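Local atomic coordinates of computationally designed four-helix bundle protein (Synthetic construct, PDB entry 3U3B), a protein that is of unknown function but folds as a hyperthermostable four-helix bundle whose hydrophobic core was completely redesigned by computation. Residues I19-D24 with Y43-T48; E28-P33 with K89-L94; E37-I42 with N70-M75. All coordinates share one frame; numbering follows the deposited sequence.

Interaction 1 of 3, residues I19-D24 with Y43-T48; sequences IQNVND and YRLVHT
Val22 and Leu45 make an apolar helix-to-helix contact, whose centre lies about 5 Å from the centre of the chain, where helix 3-30 packs beside helix 36-56. The axes of 19-24 and 43-48 run antiparallel at 164° and come within 9.7 Å, close enough for short branched side chains to touch. CG2 of Val22 carries most of the contact. It lies 3.6 Å from Leu45 CB and 3.9 Å from Leu45 CD1, the two side chains lying alongside and pointing opposite ways. The same methyl looks across to Val46 CG2 at 4.2 Å, a looser approach of one methyl to another. Val22 is turned with CG1 anti to its backbone N (chi1 172°), which places CG2 beside that N and brings it against Leu45 CB. This is the packing of two consecutive helices in an antiparallel four-helix bundle, here within the range of the Hpt domain family: 19-24 climbs one helix while 43-48 descends the next. The other two helices close in behind, Leu94 of helix 84-102 against Val22 and Met69 of helix 59-76 against Val46. Toward the outside the packing thins. Leu45, itself partly exposed, extends CD1 to the aliphatic base of Asn21, meeting its CB at 4.0 Å, and also touches Leu18 and Asp25 on helix 3-30.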
loop_
_atom_site.group_PDB
_atom_site.type_symbol
_atom_site.label_atom_id
_atom_site.label_comp_id
_atom_site.label_asym_id
_atom_site.label_seq_id
_atom_site.Cartn_x
_atom_site.Cartn_y
_atom_site.Cartn_z
ATOM N N ILE A 19 -0.633 -5.445 3.094
ATOM C CA ILE A 19 0.710 -5.029 2.668
ATOM C C ILE A 19 1.484 -6.179 2.014
ATOM O O ILE A 19 2.088 -6.016 0.959
ATOM C CB ILE A 19 1.509 -4.435 3.856
ATOM C CG1 ILE A 19 0.965 -3.050 4.202
ATOM C CG2 ILE A 19 2.988 -4.353 3.559
ATOM C CD1 ILE A 19 1.481 -2.506 5.521
ATOM N N GLN A 20 1.461 -7.347 2.633
ATOM C CA GLN A 20 2.089 -8.499 2.037
ATOM C C GLN A 20 1.470 -8.823 0.653
ATOM O O GLN A 20 2.182 -9.200 -0.273
ATOM C CB GLN A 20 1.983 -9.703 2.965
ATOM C CG GLN A 20 2.773 -10.900 2.449
ATOM C CD GLN A 20 4.230 -10.539 2.178
ATOM O OE1 GLN A 20 4.944 -10.096 3.073
ATOM N NE2 GLN A 20 4.665 -10.700 0.933
ATOM N N ASN A 21 0.145 -8.693 0.539
ATOM C CA ASN A 21 -0.555 -8.867 -0.740
ATOM C C ASN A 21 -0.043 -7.883 -1.800
ATOM O O ASN A 21 0.189 -8.269 -2.956
ATOM C CB ASN A 21 -2.073 -8.667 -0.572
ATOM C CG ASN A 21 -2.758 -9.799 0.188
ATOM O OD1 ASN A 21 -2.301 -10.946 0.194
ATOM N ND2 ASN A 21 -3.896 -9.479 0.802
ATOM N N VAL A 22 0.146 -6.620 -1.414
ATOM C CA VAL A 22 0.715 -5.616 -2.323
ATOM C C VAL A 22 2.174 -5.960 -2.706
ATOM O O VAL A 22 2.560 -5.876 -3.881
ATOM C CB VAL A 22 0.627 -4.160 -1.760
ATOM C CG1 VAL A 22 1.386 -3.207 -2.642
ATOM C CG2 VAL A 22 -0.832 -3.697 -1.680
ATOM N N ASN A 23 2.960 -6.393 -1.735
ATOM C CA ASN A 23 4.323 -6.786 -2.012
ATOM C C ASN A 23 4.405 -7.978 -2.961
ATOM O O ASN A 23 5.291 -8.039 -3.832
ATOM C CB ASN A 23 5.063 -7.079 -0.728
ATOM C CG ASN A 23 5.643 -5.836 -0.137
ATOM O OD1 ASN A 23 6.111 -4.970 -0.866
ATOM N ND2 ASN A 23 5.599 -5.714 1.182
ATOM N N ASP A 24 3.488 -8.918 -2.786
ATOM C CA ASP A 24 3.410 -10.097 -3.656
ATOM C C ASP A 24 3.043 -9.675 -5.085
ATOM O O ASP A 24 3.615 -10.180 -6.045
ATOM C CB ASP A 24 2.409 -11.111 -3.089
ATOM C CG ASP A 24 2.952 -11.876 -1.856
ATOM O OD1 ASP A 24 4.180 -12.071 -1.703
ATOM O OD2 ASP A 24 2.136 -12.268 -1.004
ATOM N N TYR A 43 -3.657 -0.769 -6.727
ATOM C CA TYR A 43 -4.346 0.461 -6.389
ATOM C C TYR A 43 -5.494 0.142 -5.455
ATOM O O TYR A 43 -5.665 0.824 -4.440
ATOM C CB TYR A 43 -4.900 1.167 -7.619
ATOM C CG TYR A 43 -5.499 2.500 -7.270
ATOM C CD1 TYR A 43 -4.732 3.652 -7.300
ATOM C CD2 TYR A 43 -6.818 2.595 -6.821
ATOM C CE1 TYR A 43 -5.258 4.862 -6.949
ATOM C CE2 TYR A 43 -7.360 3.824 -6.466
ATOM C CZ TYR A 43 -6.565 4.942 -6.526
ATOM O OH TYR A 43 -7.078 6.152 -6.182
ATOM N N ARG A 44 -6.288 -0.881 -5.793
ATOM C CA ARG A 44 -7.474 -1.214 -4.975
ATOM C C ARG A 44 -7.123 -1.755 -3.565
ATOM O O ARG A 44 -7.861 -1.502 -2.604
ATOM C CB ARG A 44 -8.468 -2.121 -5.720
ATOM C CG ARG A 44 -9.232 -1.389 -6.852
ATOM C CD ARG A 44 -10.268 -2.257 -7.577
ATOM N NE ARG A 44 -9.628 -3.388 -8.267
ATOM C CZ ARG A 44 -9.367 -3.467 -9.565
ATOM N NH1 ARG A 44 -9.715 -2.507 -10.408
ATOM N NH2 ARG A 44 -8.778 -4.549 -10.030
ATOM N N LEU A 45 -6.005 -2.469 -3.438
ATOM C CA LEU A 45 -5.506 -2.918 -2.157
ATOM C C LEU A 45 -5.103 -1.735 -1.292
ATOM O O LEU A 45 -5.486 -1.665 -0.102
ATOM C CB LEU A 45 -4.321 -3.877 -2.324
ATOM C CG LEU A 45 -4.694 -5.288 -2.776
ATOM C CD1 LEU A 45 -3.453 -6.024 -3.301
ATOM C CD2 LEU A 45 -5.371 -6.088 -1.663
ATOM N N VAL A 46 -4.365 -0.799 -1.877
ATOM C CA VAL A 46 -3.916 0.378 -1.146
ATOM C C VAL A 46 -5.113 1.250 -0.711
ATOM O O VAL A 46 -5.123 1.802 0.406
ATOM C CB VAL A 46 -2.906 1.179 -1.967
ATOM C CG1 VAL A 46 -2.528 2.478 -1.285
ATOM C CG2 VAL A 46 -1.645 0.343 -2.224
ATOM N N HIS A 47 -6.119 1.371 -1.584
ATOM C CA HIS A 47 -7.335 2.122 -1.282
ATOM C C HIS A 47 -8.073 1.514 -0.089
ATOM O O HIS A 47 -8.665 2.229 0.744
ATOM C CB HIS A 47 -8.235 2.119 -2.526
ATOM C CG HIS A 47 -9.370 3.084 -2.476
ATOM N ND1 HIS A 47 -10.622 2.740 -2.018
ATOM C CD2 HIS A 47 -9.455 4.381 -2.857
ATOM C CE1 HIS A 47 -11.422 3.783 -2.087
ATOM N NE2 HIS A 47 -10.743 4.790 -2.601
ATOM N N THR A 48 -8.068 0.190 -0.035
ATOM C CA THR A 48 -8.666 -0.571 1.062
ATOM C C THR A 48 -7.927 -0.278 2.391
ATOM O O THR A 48 -8.541 -0.028 3.436
ATOM C CB THR A 48 -8.648 -2.077 0.738
ATOM O OG1 THR A 48 -9.478 -2.323 -0.406
ATOM C CG2 THR A 48 -9.148 -2.903 1.884
#

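Interaction 2 of 3, residues E28-P33 with K89-L94; sequences EVEKNP and KVKKKL
Glu30 and Lys91 bridge two helices of the four-helix bundle at its surface, helix 3-30 near its C-terminal end and helix 84-102. The backbones stay well apart, the nearest CA atoms, those of Glu30 and Lys91, being 10.7 Å from each other, so long side chains must span the distance. Along 28-33, Glu28 comes first and pairs within its own segment: Lys31 NZ donates a hydrogen bond to Glu28 OE1, part of a salt bridge, at 3.1 Å, on the syn side and only 19° out of the carboxylate plane. Val29 is buried and turns to helix 36-56, where it packs on Tyr38. Glu30 makes the crossing. The glutamate runs straight out past CG and meets the equally outstretched Lys91 at about a right angle, carboxylate against ammonium. Lys91 has CG anti to its carbonyl carbon (chi1 -74°), and the straight methylene chain beyond carries NZ across to Glu30. The salt bridge runs to OE2, but the hydrogen bond in it is weak and the modelled position of OE2 is doubtful, so its exact length means little. Lys31 follows as the partner of Glu28. Asn32 lies in the turn, its N bonded to Val29 O, and Pro33 ends the segment. A water also joins the two charged groups, donating to Glu30 OE1 at 2.7 Å and accepting a weak, long bond from Lys91 NZ at 3.5 Å.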
loop_
_atom_site.group_PDB
_atom_site.type_symbol
_atom_site.label_atom_id
_atom_site.label_comp_id
_atom_site.label_asym_id
_atom_site.label_seq_id
_atom_site.Cartn_x
_atom_site.Cartn_y
_atom_site.Cartn_z
ATOM N N GLU A 28 5.414 -9.480 -8.922
ATOM C CA GLU A 28 4.953 -9.929 -10.250
ATOM C C GLU A 28 5.034 -8.807 -11.279
ATOM O O GLU A 28 5.414 -9.054 -12.430
ATOM C CB GLU A 28 3.504 -10.453 -10.223
ATOM C CG GLU A 28 3.267 -11.789 -9.486
ATOM C CD GLU A 28 4.440 -12.774 -9.600
ATOM O OE1 GLU A 28 4.916 -13.016 -10.735
ATOM O OE2 GLU A 28 4.887 -13.306 -8.549
ATOM N N VAL A 29 4.628 -7.591 -10.903
ATOM C CA VAL A 29 4.621 -6.485 -11.873
ATOM C C VAL A 29 6.053 -6.045 -12.223
ATOM O O VAL A 29 6.306 -5.454 -13.285
ATOM C CB VAL A 29 3.731 -5.296 -11.401
ATOM C CG1 VAL A 29 4.484 -4.387 -10.440
ATOM C CG2 VAL A 29 3.190 -4.532 -12.621
ATOM N N GLU A 30 6.988 -6.370 -11.345
ATOM C CA GLU A 30 8.386 -6.123 -11.593
ATOM C C GLU A 30 8.871 -6.831 -12.839
ATOM O O GLU A 30 9.729 -6.314 -13.542
ATOM C CB GLU A 30 9.178 -6.674 -10.438
ATOM C CG GLU A 30 9.536 -5.685 -9.420
ATOM C CD GLU A 30 10.149 -6.391 -8.244
ATOM O OE1 GLU A 30 10.917 -7.338 -8.490
ATOM O OE2 GLU A 30 9.860 -6.019 -7.087
ATOM N N LYS A 31 8.333 -8.025 -13.082
ATOM C CA LYS A 31 8.735 -8.850 -14.218
ATOM C C LYS A 31 8.178 -8.328 -15.545
ATOM O O LYS A 31 8.684 -8.669 -16.621
ATOM C CB LYS A 31 8.253 -10.285 -14.015
ATOM C CG LYS A 31 8.738 -10.898 -12.727
ATOM C CD LYS A 31 8.153 -12.283 -12.521
ATOM C CE LYS A 31 8.420 -12.787 -11.104
ATOM N NZ LYS A 31 7.847 -14.142 -10.860
ATOM N N ASN A 32 7.126 -7.518 -15.451
ATOM C CA ASN A 32 6.429 -6.961 -16.613
ATOM C C ASN A 32 5.708 -5.663 -16.240
ATOM O O ASN A 32 4.500 -5.657 -15.994
ATOM C CB ASN A 32 5.420 -7.973 -17.154
ATOM C CG ASN A 32 4.682 -7.458 -18.374
ATOM O OD1 ASN A 32 5.212 -6.646 -19.139
ATOM N ND2 ASN A 32 3.438 -7.898 -18.542
ATOM N N PRO A 33 6.454 -4.556 -16.168
ATOM C CA PRO A 33 5.997 -3.316 -15.528
ATOM C C PRO A 33 4.748 -2.696 -16.134
ATOM O O PRO A 33 4.057 -1.909 -15.474
ATOM C CB PRO A 33 7.183 -2.371 -15.719
ATOM C CG PRO A 33 8.362 -3.276 -15.736
ATOM C CD PRO A 33 7.906 -4.538 -16.426
ATOM N N LYS A 89 10.245 3.709 -6.028
ATOM C CA LYS A 89 9.712 4.707 -5.110
ATOM C C LYS A 89 8.457 4.183 -4.412
ATOM O O LYS A 89 8.232 4.459 -3.235
ATOM C CB LYS A 89 9.423 6.025 -5.821
ATOM C CG LYS A 89 9.279 7.198 -4.852
ATOM C CD LYS A 89 8.444 8.290 -5.484
ATOM C CE LYS A 89 8.791 9.690 -4.988
ATOM N NZ LYS A 89 7.945 10.703 -5.705
ATOM N N VAL A 90 7.650 3.428 -5.150
ATOM C CA VAL A 90 6.526 2.704 -4.565
ATOM C C VAL A 90 6.974 1.719 -3.463
ATOM O O VAL A 90 6.396 1.673 -2.375
ATOM C CB VAL A 90 5.762 1.907 -5.631
ATOM C CG1 VAL A 90 4.666 1.076 -4.977
ATOM C CG2 VAL A 90 5.164 2.838 -6.650
ATOM N N LYS A 91 7.967 0.905 -3.760
ATOM C CA LYS A 91 8.500 -0.025 -2.768
ATOM C C LYS A 91 9.004 0.729 -1.538
ATOM O O LYS A 91 8.732 0.342 -0.405
ATOM C CB LYS A 91 9.624 -0.839 -3.387
ATOM C CG LYS A 91 9.141 -1.879 -4.332
ATOM C CD LYS A 91 10.358 -2.500 -4.968
ATOM C CE LYS A 91 9.995 -3.565 -5.964
ATOM N NZ LYS A 91 11.252 -3.987 -6.658
ATOM N N LYS A 92 9.736 1.810 -1.758
ATOM C CA LYS A 92 10.276 2.570 -0.658
ATOM C C LYS A 92 9.167 3.112 0.270
ATOM O O LYS A 92 9.300 3.111 1.502
ATOM C CB LYS A 92 11.094 3.721 -1.196
ATOM C CG LYS A 92 11.617 4.590 -0.109
ATOM C CD LYS A 92 12.420 5.705 -0.690
ATOM C CE LYS A 92 12.722 6.750 0.354
ATOM N NZ LYS A 92 13.116 8.033 -0.299
ATOM N N LYS A 93 8.077 3.579 -0.320
ATOM C CA LYS A 93 6.959 4.055 0.481
ATOM C C LYS A 93 6.229 2.943 1.196
ATOM O O LYS A 93 5.736 3.132 2.290
ATOM C CB LYS A 93 5.944 4.801 -0.379
ATOM C CG LYS A 93 6.392 6.175 -0.732
ATOM C CD LYS A 93 5.358 6.867 -1.594
ATOM C CE LYS A 93 5.985 8.090 -2.252
ATOM N NZ LYS A 93 6.820 8.862 -1.271
ATOM N N LEU A 94 6.099 1.803 0.546
ATOM C CA LEU A 94 5.419 0.690 1.163
ATOM C C LEU A 94 6.207 0.241 2.404
ATOM O O LEU A 94 5.629 -0.171 3.404
ATOM C CB LEU A 94 5.284 -0.454 0.169
ATOM C CG LEU A 94 4.162 -1.433 0.515
ATOM C CD1 LEU A 94 2.794 -0.723 0.562
ATOM C CD2 LEU A 94 4.155 -2.590 -0.485
HETATM O O HOH W 1 13.146 -6.873 -7.064
#

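Interaction 3 of 3, residues E37-I42 with N70-M75; sequences EYWNKI and NLVDKM
Trp39 of helix 36-56 lies against Met75 and Val72 of helix 59-76, all three buried. The tight part is the sulfur-aromatic contact: Met75 SD sits over one face of the indole, 3.8 Å from the centroid of the six-membered ring and 5° off its normal. The sulfur is therefore almost equally far from the six carbons of that ring, with CH2 at 3.9 Å. Met75 has CG anti to its carbonyl carbon (chi1 -60°) and an extended second torsion, which together carry SD over the ring; the bend at chi3 only directs CE. Val72 comes in obliquely beside the same ring. Its CG1 is 4.1 Å from Trp39 CE3 and 3.7 Å from the backbone Trp39 O, so the methyl touches both the indole and the backbone carbonyl. The ring is also fixed at its polar corner, where NE1 donates a hydrogen bond to Pro33 O, while Val29 and Ile87 from the other two helices pack on it. An alanine in place of Trp39 would probably open a gap beneath the Met75 sulfur and leave Pro33 O without its indole donor. Beyond this the contact is looser: Ile42 CG2 approaches Val72 CG2 at 4.4 Å only. On the solvent side the exposed Glu37, Lys41, Asn70 and Lys74 make no contact between the two segments, and Lys74 pairs instead with Glu79. The axes approach to 9.9 Å at 148°, a Met-aromatic contact between two antiparallel helices in the buried core of the four-helix bundle.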
loop_
_atom_site.group_PDB
_atom_site.type_symbol
_atom_site.label_atom_id
_atom_site.label_comp_id
_atom_site.label_asym_id
_atom_site.label_seq_id
_atom_site.Cartn_x
_atom_site.Cartn_y
_atom_site.Cartn_z
ATOM N N GLU A 37 -2.942 -4.977 -15.101
ATOM C CA GLU A 37 -3.765 -5.806 -14.222
ATOM C C GLU A 37 -3.227 -5.768 -12.771
ATOM O O GLU A 37 -3.992 -5.632 -11.789
ATOM C CB GLU A 37 -3.812 -7.226 -14.775
ATOM C CG GLU A 37 -4.788 -8.139 -14.098
ATOM C CD GLU A 37 -4.912 -9.480 -14.804
ATOM O OE1 GLU A 37 -4.490 -9.582 -15.981
ATOM O OE2 GLU A 37 -5.426 -10.433 -14.180
ATOM N N TYR A 38 -1.909 -5.838 -12.628
ATOM C CA TYR A 38 -1.318 -5.797 -11.289
ATOM C C TYR A 38 -1.384 -4.413 -10.701
ATOM O O TYR A 38 -1.679 -4.259 -9.531
ATOM C CB TYR A 38 0.124 -6.311 -11.325
ATOM C CG TYR A 38 0.201 -7.816 -11.360
ATOM C CD1 TYR A 38 -0.207 -8.567 -10.278
ATOM C CD2 TYR A 38 0.695 -8.483 -12.476
ATOM C CE1 TYR A 38 -0.131 -9.954 -10.292
ATOM C CE2 TYR A 38 0.781 -9.874 -12.502
ATOM C CZ TYR A 38 0.360 -10.597 -11.405
ATOM O OH TYR A 38 0.426 -11.973 -11.412
ATOM N N TRP A 39 -1.178 -3.390 -11.517
ATOM C CA TRP A 39 -1.290 -2.033 -11.011
ATOM C C TRP A 39 -2.700 -1.716 -10.523
ATOM O O TRP A 39 -2.880 -1.076 -9.475
ATOM C CB TRP A 39 -0.843 -1.037 -12.035
ATOM C CG TRP A 39 0.642 -1.039 -12.243
ATOM C CD1 TRP A 39 1.300 -1.281 -13.417
ATOM C CD2 TRP A 39 1.654 -0.802 -11.255
ATOM N NE1 TRP A 39 2.664 -1.204 -13.222
ATOM C CE2 TRP A 39 2.907 -0.913 -11.905
ATOM C CE3 TRP A 39 1.630 -0.502 -9.887
ATOM C CZ2 TRP A 39 4.115 -0.734 -11.239
ATOM C CZ3 TRP A 39 2.847 -0.326 -9.223
ATOM C CH2 TRP A 39 4.067 -0.447 -9.904
ATOM N N ASN A 40 -3.698 -2.182 -11.244
ATOM C CA ASN A 40 -5.075 -2.026 -10.783
ATOM C C ASN A 40 -5.354 -2.720 -9.467
ATOM O O ASN A 40 -5.990 -2.131 -8.565
ATOM C CB ASN A 40 -6.064 -2.475 -11.866
ATOM C CG ASN A 40 -6.380 -1.372 -12.841
ATOM O OD1 ASN A 40 -7.040 -0.397 -12.479
ATOM N ND2 ASN A 40 -5.938 -1.525 -14.108
ATOM N N LYS A 41 -4.916 -3.970 -9.321
ATOM C CA LYS A 41 -5.122 -4.706 -8.063
ATOM C C LYS A 41 -4.421 -3.999 -6.907
ATOM O O LYS A 41 -4.960 -3.899 -5.789
ATOM C CB LYS A 41 -4.561 -6.135 -8.164
ATOM C CG LYS A 41 -5.524 -7.094 -8.889
ATOM C CD LYS A 41 -4.848 -8.391 -9.383
ATOM C CE LYS A 41 -5.707 -9.130 -10.424
ATOM N NZ LYS A 41 -7.136 -9.294 -10.002
ATOM N N ILE A 42 -3.208 -3.547 -7.174
ATOM C CA ILE A 42 -2.434 -2.807 -6.205
ATOM C C ILE A 42 -3.126 -1.524 -5.773
ATOM O O ILE A 42 -3.199 -1.231 -4.572
ATOM C CB ILE A 42 -1.010 -2.505 -6.756
ATOM C CG1 ILE A 42 -0.164 -3.779 -6.766
ATOM C CG2 ILE A 42 -0.299 -1.415 -5.944
ATOM C CD1 ILE A 42 1.080 -3.636 -7.638
ATOM N N ASN A 70 -1.594 8.201 -5.298
ATOM C CA ASN A 70 -1.357 9.226 -6.299
ATOM C C ASN A 70 -0.410 8.741 -7.390
ATOM O O ASN A 70 -0.677 8.958 -8.579
ATOM C CB ASN A 70 -0.803 10.508 -5.677
ATOM C CG ASN A 70 -1.842 11.272 -4.885
ATOM O OD1 ASN A 70 -3.048 11.016 -4.994
ATOM N ND2 ASN A 70 -1.378 12.232 -4.087
ATOM N N LEU A 71 0.685 8.097 -6.990
ATOM C CA LEU A 71 1.672 7.607 -7.946
ATOM C C LEU A 71 1.079 6.503 -8.813
ATOM O O LEU A 71 1.217 6.527 -10.034
ATOM C CB LEU A 71 2.917 7.093 -7.215
ATOM C CG LEU A 71 4.157 6.849 -8.077
ATOM C CD1 LEU A 71 4.604 8.123 -8.790
ATOM C CD2 LEU A 71 5.275 6.311 -7.206
ATOM N N VAL A 72 0.397 5.551 -8.190
ATOM C CA VAL A 72 -0.174 4.463 -8.953
ATOM C C VAL A 72 -1.281 4.974 -9.869
ATOM O O VAL A 72 -1.380 4.556 -11.028
ATOM C CB VAL A 72 -0.651 3.311 -8.054
ATOM C CG1 VAL A 72 -1.290 2.239 -8.907
ATOM C CG2 VAL A 72 0.519 2.726 -7.316
ATOM N N ASP A 73 -2.102 5.905 -9.393
ATOM C CA ASP A 73 -3.104 6.465 -10.283
ATOM C C ASP A 73 -2.507 7.081 -11.574
ATOM O O ASP A 73 -3.040 6.874 -12.689
ATOM C CB ASP A 73 -3.963 7.489 -9.561
ATOM C CG ASP A 73 -5.139 7.916 -10.397
ATOM O OD1 ASP A 73 -5.985 7.045 -10.701
ATOM O OD2 ASP A 73 -5.222 9.108 -10.759
ATOM N N LYS A 74 -1.426 7.848 -11.434
ATOM C CA LYS A 74 -0.716 8.407 -12.595
ATOM C C LYS A 74 -0.269 7.315 -13.587
ATOM O O LYS A 74 -0.352 7.502 -14.806
ATOM C CB LYS A 74 0.492 9.248 -12.149
ATOM C CG LYS A 74 0.141 10.650 -11.632
ATOM C CD LYS A 74 1.423 11.409 -11.247
ATOM C CE LYS A 74 1.179 12.649 -10.361
ATOM N NZ LYS A 74 0.752 13.887 -11.097
ATOM N N MET A 75 0.185 6.176 -13.063
ATOM C CA MET A 75 0.586 5.042 -13.903
ATOM C C MET A 75 -0.591 4.416 -14.648
ATOM O O MET A 75 -0.466 4.022 -15.809
ATOM C CB MET A 75 1.243 3.959 -13.060
ATOM C CG MET A 75 2.473 4.413 -12.326
ATOM S SD MET A 75 3.113 3.085 -11.296
ATOM C CE MET A 75 3.721 4.009 -9.908
#

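Interactions 1 and 3 are hydrophobic, whereas interaction 2 is a charged bridge at the surface. Helix 36-56 serves both apolar contacts, meeting helix 3-30 through 43-48 and helix 59-76 through 37-42; Val22 CG1 and Ile42 CG2, 4.1 Å apart, join the two. Helix 3-30 likewise serves interactions 1 and 2. Interaction 1, only partly buried, is made by aliphatic side chains alone, with Asn21 adding its CB, while fully buried interaction 3 adds an indole and a thioether to valine and isoleucine. Interaction 2 brings in helix 84-102, whose Val90 packs on Leu71 of 70-75. Together the three contacts tie all four helices, their centres lying about 10 to 11 Å apart.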